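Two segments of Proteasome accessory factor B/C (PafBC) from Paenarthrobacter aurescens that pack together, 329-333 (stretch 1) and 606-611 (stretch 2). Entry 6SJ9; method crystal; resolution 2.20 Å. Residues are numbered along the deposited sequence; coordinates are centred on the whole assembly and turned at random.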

# COMPACT_ATOMS: atom_id res chain seq x y z
N LEU A 329 26.29 -18.92 -0.87
CA LEU A 329 25.63 -18.05 0.08
C LEU A 329 26.64 -17.19 0.83
O LEU A 329 26.77 -17.25 2.05
N GLU A 330 27.32 -16.32 0.08
CA GLU A 330 28.38 -15.49 0.64
C GLU A 330 27.88 -14.06 0.75
O GLU A 330 27.64 -13.40 -0.27
N PHE A 331 27.71 -13.58 1.98
CA PHE A 331 27.29 -12.18 2.08
C PHE A 331 28.49 -11.32 2.46
O PHE A 331 29.34 -11.76 3.24
N PRO A 332 28.64 -10.10 1.93
CA PRO A 332 29.75 -9.24 2.37
C PRO A 332 29.54 -8.77 3.81
O PRO A 332 28.48 -8.95 4.40
N GLU A 333 30.58 -8.13 4.35
CA GLU A 333 30.51 -7.59 5.71
C GLU A 333 29.48 -6.48 5.87
O GLU A 333 29.29 -5.95 6.97
N GLU A 606 17.43 -7.75 5.07
CA GLU A 606 18.39 -7.60 6.16
C GLU A 606 19.82 -7.53 5.61
O GLU A 606 20.64 -6.76 6.10
N ARG A 607 20.12 -8.34 4.60
CA ARG A 607 21.45 -8.39 3.99
C ARG A 607 21.29 -8.67 2.51
O ARG A 607 20.39 -9.40 2.10
N THR A 608 22.23 -8.16 1.72
CA THR A 608 22.26 -8.42 0.28
C THR A 608 23.69 -8.77 -0.13
O THR A 608 24.65 -8.42 0.56
N ALA A 609 23.83 -9.53 -1.22
CA ALA A 609 25.14 -9.77 -1.79
C ALA A 609 25.02 -9.62 -3.30
O ALA A 609 24.24 -10.34 -3.92
N PRO A 610 25.79 -8.75 -3.93
CA PRO A 610 25.70 -8.63 -5.38
C PRO A 610 26.23 -9.88 -6.07
O PRO A 610 27.13 -10.57 -5.58
N LEU A 611 25.59 -10.20 -7.19
CA LEU A 611 25.91 -11.33 -8.05
C LEU A 611 26.38 -10.83 -9.41
O LEU A 611 26.16 -9.67 -9.76

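Glu606 precedes the contact, its side chain staying out of reach of stretch 1. The packing begins with Arg607, whose CA-to-CB bond points toward stretch 1 and whose chain follows an m, t, m course for chi1 to chi3, with chi4 at 178°. With this bend at chi3, the guanidinium lies flat on the ring of Phe331, the centres 4.2 Å apart and the planes inclined by 26°. The approach is close, Arg607 NH2 lying 3.2 Å from Phe331 CD2, while NE sits over the ring face. Both nitrogens are hydrogen-bonded elsewhere in the structure, so the stack leaves their polar needs met.

The CA-to-CB bond of Thr608 (chi1 p) points away, as expected from alternation along a strand, and the residue contributes backbone instead: Thr608 C lies at the ring edge, 3.7 Å from Phe331 CD1, and Thr608 O is 3.4 Å from Pro332 CD.

Ala609 again points in. It is buried, and its methyl packs against three residues of stretch 1: Ala609 CB is 3.8 Å from Phe331 CD1, 3.6 Å from Pro332 CD and 3.2 Å from Glu330 O. Phe331, chi1 m and chi2 -84°, thus meets three consecutive residues.

Pro610 adds a looser apolar contact, Pro610 CD to Pro332 CG at 4.2 Å, and Leu611 makes none. No hydrogen bond links the stretches.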

# COMPACT_ATOMS: atom_id res chain seq x y z
CB LEU A 329 24.88 -18.93 1.06
CG LEU A 329 23.62 -19.46 0.42
CD1 LEU A 329 23.10 -20.64 1.22
CD2 LEU A 329 22.66 -18.32 0.36
CB GLU A 330 29.66 -15.56 -0.20
CG GLU A 330 30.49 -16.83 0.01
CD GLU A 330 31.55 -17.06 -1.07
OE1 GLU A 330 31.26 -17.76 -2.06
OE2 GLU A 330 32.67 -16.52 -0.94
CB PHE A 331 26.18 -12.01 3.14
CG PHE A 331 24.84 -12.58 2.71
CD1 PHE A 331 23.97 -11.83 1.94
CD2 PHE A 331 24.45 -13.85 3.11
CE1 PHE A 331 22.75 -12.33 1.55
CE2 PHE A 331 23.23 -14.36 2.72
CZ PHE A 331 22.38 -13.59 1.94
CB PRO A 332 29.71 -8.06 1.40
CG PRO A 332 28.87 -8.51 0.25
CD PRO A 332 27.87 -9.46 0.85
CB GLU A 333 31.88 -7.09 6.16
CG GLU A 333 32.92 -8.19 6.26
CD GLU A 333 32.62 -9.14 7.41
OE1 GLU A 333 32.43 -8.67 8.55
OE2 GLU A 333 32.56 -10.36 7.16
CB GLU A 606 18.27 -8.77 7.15
CG GLU A 606 16.82 -9.15 7.53
CD GLU A 606 16.18 -8.13 8.46
OE1 GLU A 606 16.88 -7.70 9.40
OE2 GLU A 606 14.99 -7.78 8.27
CB ARG A 607 22.34 -9.48 4.58
CG ARG A 607 22.70 -9.34 6.05
CD ARG A 607 23.86 -10.31 6.43
NE ARG A 607 23.49 -11.71 6.24
CZ ARG A 607 24.30 -12.74 6.45
NH1 ARG A 607 25.55 -12.55 6.86
NH2 ARG A 607 23.87 -13.97 6.25
CB THR A 608 21.75 -7.20 -0.54
OG1 THR A 608 22.57 -6.05 -0.27
CG2 THR A 608 20.26 -6.84 -0.22
CB ALA A 609 25.66 -11.17 -1.45
CB PRO A 610 26.56 -7.41 -5.69
CG PRO A 610 27.58 -7.42 -4.60
CD PRO A 610 26.83 -7.88 -3.37
CB LEU A 611 24.68 -12.24 -8.19
CG LEU A 611 24.31 -12.90 -6.87
CD1 LEU A 611 23.05 -13.72 -7.02
CD2 LEU A 611 25.44 -13.75 -6.36